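Local coordinates for protein serine protease MT3772 (Mycobacterium tuberculosis, PDB 3K6Y) that is a chymotrypsin-like serine endopeptidase, the protease domain of a membrane protein that is probably required for resistance to oxidative stress and acid, at residues T61-V64 and V70-N73; G185-I188 and V194-V197; G200-I203 and G209-L212. All coordinates share one frame; numbering follows the deposited sequence.

Contact 1 of 3, residues T61-V64 and V70-N73; sequences TGFV and VMTN
Phe63 and Met71 face each other as an antiparallel hydrogen-bonded pair, and their side chains leave the same face of the sheet side by side. Two backbone bonds fix the pairing: Phe63 N donates to Met71 O at 3.0 Å, and Met71 N donates to Phe63 O at 2.9 Å. The ring of Phe63 has its CG between its own backbone N and carbonyl carbon (chi1 57°), and this brings it alongside the neighbouring strand. Met71 CB then lies over one ring face, offset toward the rim and 4.1 Å from Phe63 CZ. Farther out, where the methionine chain has run straight from CA to its sulfur, Met71 SD stands obliquely to the ring, 5.1 Å from the Phe63 ring centroid, in a Met-aromatic contact.

The two segments belong to the hairpin of strands 56-66 and 69-72 in the first of the two antiparallel barrels of the chymotrypsin fold. Val197 of the second barrel touches both Phe63 and Met71, so this face is turned toward the junction of the barrels, while Val70 looks to the other face and meets Val45.

Across the hairpin, Val70 CA approaches Phe63 O at 3.3 Å in a CA-H...O contact, and Val70 CG1 covers the same oxygen at 3.7 Å. Thus Phe63 O receives an N-H hydrogen bond and a C-H contact from successive residues. Near the predicted catalytic Ser183 and His75, the cross-strand bond comes from a side chain: Thr72 OG1 donates to Thr61 O at 2.7 Å, tilted 25° from the carbonyl plane.

Contact 2 of 3, residues G185-I188 and V194-V197; sequences GPLI and VLGV
Leu187 is gripped at both ends of its backbone by an antiparallel partner that spends two residues on it: Leu187 N donates to Gly196 O at 2.9 Å, Leu195 N donates to Leu187 O at 2.8 Å, and the pairing slips by one residue past this point. The two bonds differ in direction. The first donor sits 38° above the plane of the Gly196 carbonyl, whereas the second comes almost straight on to the oxygen of Leu187.

The extra residue, Leu195, is turned toward the opposing strand. Its CB lies 3.5 Å from Leu187 O, shielding the carbonyl that its own N-H holds, and Leu187 CD2 comes to 4.1 Å from Leu195 CB as the two leucines cross at a slant. Gly196 adds no side chain beside Leu187. On the other face, both methyls of Val194 bear on a single carbon: Pro186 CB is 3.9 Å from Val194 CG1 and 4.0 Å from Val194 CG2. Pro186 has no N-H to offer, and it occupies a non-hydrogen-bonded pair with Val197, a pairing that asks for none from it. Phe63 of the first barrel touches Pro186, Val194 and Val197 from this side, while Leu187 packs against Val131 and Val133.

Two residues facing one across an antiparallel pair define a classic beta bulge, here placed in the hairpin of strands 186-188 and 194-201 that follows the predicted catalytic Ser183 in the second barrel of this chymotrypsin-like fold.

Contact 3 of 3, residues G200-I203 and G209-L212; sequences GAAI and GFVL
Phe210 presents the edge of its ring to the backbone of Ala201 and Ala202 as that chain leaves the sheet. CE2 does most of the touching: Phe210 CE2 lies 3.5 Å from Ala202 N and 3.8 Å from Ala202 CB, while Phe210 CD2 lies 3.7 Å from Ala201 C. Ala201 C and Ala202 CA both fall close to the ring plane, so the peptide meets the rim and not a face.

What brings the ring there is its first torsion, with CG beside the backbone N and anti to the carbonyl carbon (chi1 -68°), together with the pairing of Phe210 and Gly200. Phe210 N donates to Gly200 O at 2.8 Å, from well above the carbonyl plane; the return bond from Gly200 N to Phe210 O is weak, at 3.3 Å. Gly200 O also receives a CA-H...O contact from Gly209 CA at 3.4 Å. Gly200 has no side chain on the face that carries the Phe210 ring, and Ala201 faces Gly209 at the next, non-hydrogen-bonded, pair.

Beyond the two segments, Phe199 and Thr173 touch the Phe210 side chain, and Ala202 is joined by a backbone bond to Thr208 near the turn. Gly200 lies close to the predicted catalytic Ser183 and His75 without touching them. Strand 208-213 runs between 194-201 and 167-175, bonded to the latter through Gly209 with Ile174 and Val211 with Tyr172, and helix 214-218 follows it directly.

Contacts 1 and 2 are core contacts in different barrels, and they pack against each other at the interface, Phe63 CZ reaching 3.8 Å from Val197 CG2. Contact 3 is a surface contact, with Gly209 its one buried member, and shares strand 194-201 with contact 2, to which it is tied by a probable hydrogen bond between Leu212 N and Val197 O. All three are antiparallel hairpin pairings, yet the chemistry shifts with place: contact 1 adds sulfur, aromatic and hydroxyl partners, contact 2 relies on aliphatic packing round a bulge, and contact 3 sets one aromatic edge against backbone and an alanine methyl. In this protein the same hairpin pairing thus serves buried and surface positions, and the side chains differ.

Contact 1 of 3, residues T61-V64 and V70-N73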
# COMPACT_ATOMS: atom_id res chain seq x y z
N THR A 61 -7.38 -11.52 -14.08
CA THR A 61 -8.36 -11.12 -15.08
C THR A 61 -8.91 -9.75 -14.71
O THR A 61 -8.87 -9.36 -13.55
CB THR A 61 -9.50 -12.16 -15.12
OG1 THR A 61 -8.93 -13.45 -15.35
CG2 THR A 61 -10.50 -11.89 -16.20
N GLY A 62 -9.43 -9.03 -15.70
CA GLY A 62 -10.21 -7.83 -15.44
C GLY A 62 -11.28 -7.71 -16.50
O GLY A 62 -11.39 -8.55 -17.40
N PHE A 63 -12.05 -6.64 -16.44
CA PHE A 63 -13.05 -6.44 -17.47
C PHE A 63 -13.29 -4.95 -17.68
O PHE A 63 -13.08 -4.14 -16.77
CB PHE A 63 -14.37 -7.21 -17.18
CG PHE A 63 -14.99 -6.85 -15.86
CD1 PHE A 63 -16.05 -5.94 -15.79
CD2 PHE A 63 -14.51 -7.41 -14.67
CE1 PHE A 63 -16.60 -5.59 -14.56
CE2 PHE A 63 -15.05 -7.06 -13.45
CZ PHE A 63 -16.10 -6.16 -13.38
N VAL A 64 -13.72 -4.61 -18.89
CA VAL A 64 -13.93 -3.22 -19.24
C VAL A 64 -15.22 -2.71 -18.58
O VAL A 64 -16.30 -3.29 -18.77
CB VAL A 64 -13.99 -3.04 -20.76
CG1 VAL A 64 -14.13 -1.58 -21.11
CG2 VAL A 64 -12.75 -3.63 -21.42
N VAL A 70 -10.65 -0.42 -16.80
CA VAL A 70 -10.75 -1.84 -16.50
C VAL A 70 -10.85 -2.03 -14.98
O VAL A 70 -10.09 -1.40 -14.22
CB VAL A 70 -9.52 -2.57 -17.05
CG1 VAL A 70 -9.38 -3.98 -16.48
CG2 VAL A 70 -9.61 -2.65 -18.56
N MET A 71 -11.77 -2.88 -14.53
CA MET A 71 -11.85 -3.24 -13.12
C MET A 71 -11.18 -4.62 -12.93
O MET A 71 -11.32 -5.53 -13.78
CB MET A 71 -13.32 -3.30 -12.65
CG MET A 71 -13.41 -3.67 -11.17
SD MET A 71 -15.08 -3.46 -10.50
CE MET A 71 -15.23 -1.68 -10.37
N THR A 72 -10.50 -4.76 -11.80
CA THR A 72 -9.93 -6.04 -11.37
C THR A 72 -9.91 -6.04 -9.84
O THR A 72 -10.40 -5.09 -9.22
CB THR A 72 -8.52 -6.26 -11.98
OG1 THR A 72 -8.07 -7.59 -11.67
CG2 THR A 72 -7.48 -5.25 -11.49
N ASN A 73 -9.38 -7.09 -9.23
CA ASN A 73 -9.17 -7.05 -7.78
C ASN A 73 -7.90 -6.31 -7.43
O ASN A 73 -6.93 -6.34 -8.20
CB ASN A 73 -9.09 -8.46 -7.19
CG ASN A 73 -10.43 -9.20 -7.21
OD1 ASN A 73 -10.48 -10.34 -7.65
ND2 ASN A 73 -11.48 -8.58 -6.68

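Contact 2 of 3, residues G185-I188 and V194-V197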
# COMPACT_ATOMS: atom_id res chain seq x y z
N GLY A 185 -12.03 -11.32 -12.64
CA GLY A 185 -12.93 -11.50 -13.77
C GLY A 185 -14.37 -11.31 -13.35
O GLY A 185 -14.72 -11.39 -12.16
N PRO A 186 -15.22 -11.10 -14.33
CA PRO A 186 -16.62 -10.95 -14.01
C PRO A 186 -17.36 -12.29 -13.83
O PRO A 186 -17.06 -13.25 -14.52
CB PRO A 186 -17.17 -10.23 -15.26
CG PRO A 186 -16.33 -10.78 -16.37
CD PRO A 186 -14.96 -11.02 -15.77
N LEU A 187 -18.33 -12.29 -12.93
CA LEU A 187 -19.39 -13.29 -12.94
C LEU A 187 -20.51 -12.69 -13.75
O LEU A 187 -21.02 -11.61 -13.40
CB LEU A 187 -19.86 -13.53 -11.51
CG LEU A 187 -20.96 -14.59 -11.38
CD1 LEU A 187 -20.35 -15.99 -11.58
CD2 LEU A 187 -21.66 -14.50 -10.03
N ILE A 188 -20.87 -13.35 -14.83
CA ILE A 188 -21.93 -12.81 -15.67
C ILE A 188 -23.19 -13.63 -15.59
O ILE A 188 -23.17 -14.84 -15.34
CB ILE A 188 -21.51 -12.63 -17.14
CG1 ILE A 188 -21.10 -13.95 -17.78
CG2 ILE A 188 -20.41 -11.57 -17.27
CD1 ILE A 188 -21.32 -14.00 -19.31
N VAL A 194 -22.81 -7.92 -15.71
CA VAL A 194 -21.90 -8.31 -14.65
C VAL A 194 -22.62 -8.31 -13.30
O VAL A 194 -23.10 -7.27 -12.81
CB VAL A 194 -20.68 -7.38 -14.62
CG1 VAL A 194 -19.71 -7.80 -13.51
CG2 VAL A 194 -19.94 -7.42 -15.95
N LEU A 195 -22.62 -9.48 -12.67
CA LEU A 195 -23.19 -9.63 -11.34
C LEU A 195 -22.20 -9.31 -10.24
O LEU A 195 -22.60 -8.98 -9.12
CB LEU A 195 -23.69 -11.06 -11.14
CG LEU A 195 -24.93 -11.47 -11.95
CD1 LEU A 195 -25.12 -12.97 -11.90
CD2 LEU A 195 -26.16 -10.75 -11.42
N GLY A 196 -20.92 -9.44 -10.54
CA GLY A 196 -19.89 -9.16 -9.55
C GLY A 196 -18.52 -9.54 -10.05
O GLY A 196 -18.36 -9.90 -11.23
N VAL A 197 -17.55 -9.45 -9.14
CA VAL A 197 -16.15 -9.67 -9.45
C VAL A 197 -15.66 -10.90 -8.68
O VAL A 197 -15.69 -10.92 -7.46
CB VAL A 197 -15.30 -8.43 -9.06
CG1 VAL A 197 -13.84 -8.64 -9.49
CG2 VAL A 197 -15.88 -7.17 -9.68

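Contact 3 of 3, residues G200-I203 and G209-L212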
# COMPACT_ATOMS: atom_id res chain seq x y z
N GLY A 200 -12.22 -15.23 -5.15
CA GLY A 200 -11.68 -16.28 -4.32
C GLY A 200 -12.42 -17.57 -4.38
O GLY A 200 -13.46 -17.70 -5.02
N ALA A 201 -11.85 -18.54 -3.69
CA ALA A 201 -12.43 -19.88 -3.61
C ALA A 201 -12.41 -20.32 -2.15
O ALA A 201 -11.61 -19.84 -1.35
CB ALA A 201 -11.62 -20.83 -4.47
N ALA A 202 -13.33 -21.21 -1.79
CA ALA A 202 -13.34 -21.72 -0.41
C ALA A 202 -12.11 -22.59 -0.18
O ALA A 202 -11.62 -23.25 -1.10
CB ALA A 202 -14.61 -22.47 -0.12
N ILE A 203 -11.58 -22.53 1.03
CA ILE A 203 -10.40 -23.33 1.39
C ILE A 203 -10.80 -24.75 1.64
O ILE A 203 -10.23 -25.64 1.09
CB ILE A 203 -9.68 -22.76 2.64
N GLY A 209 -17.02 -20.81 -4.84
CA GLY A 209 -16.31 -19.58 -5.16
C GLY A 209 -16.95 -18.39 -4.47
O GLY A 209 -18.11 -18.45 -4.04
N PHE A 210 -16.19 -17.29 -4.43
CA PHE A 210 -16.62 -16.06 -3.79
C PHE A 210 -16.51 -14.92 -4.78
O PHE A 210 -15.49 -14.81 -5.50
CB PHE A 210 -15.74 -15.73 -2.59
CG PHE A 210 -15.89 -16.69 -1.45
CD1 PHE A 210 -16.91 -16.52 -0.52
CD2 PHE A 210 -15.05 -17.79 -1.35
CE1 PHE A 210 -17.06 -17.42 0.54
CE2 PHE A 210 -15.20 -18.70 -0.29
CZ PHE A 210 -16.22 -18.51 0.64
N VAL A 211 -17.56 -14.10 -4.83
CA VAL A 211 -17.71 -13.04 -5.81
C VAL A 211 -18.16 -11.76 -5.12
O VAL A 211 -19.17 -11.78 -4.40
CB VAL A 211 -18.77 -13.45 -6.86
CG1 VAL A 211 -18.95 -12.37 -7.91
CG2 VAL A 211 -18.40 -14.78 -7.51
N LEU A 212 -17.44 -10.65 -5.31
CA LEU A 212 -17.92 -9.38 -4.77
C LEU A 212 -19.14 -8.96 -5.54
O LEU A 212 -19.12 -8.98 -6.77
CB LEU A 212 -16.87 -8.28 -4.92
CG LEU A 212 -15.51 -8.51 -4.27
CD1 LEU A 212 -14.51 -7.46 -4.73
CD2 LEU A 212 -15.65 -8.50 -2.74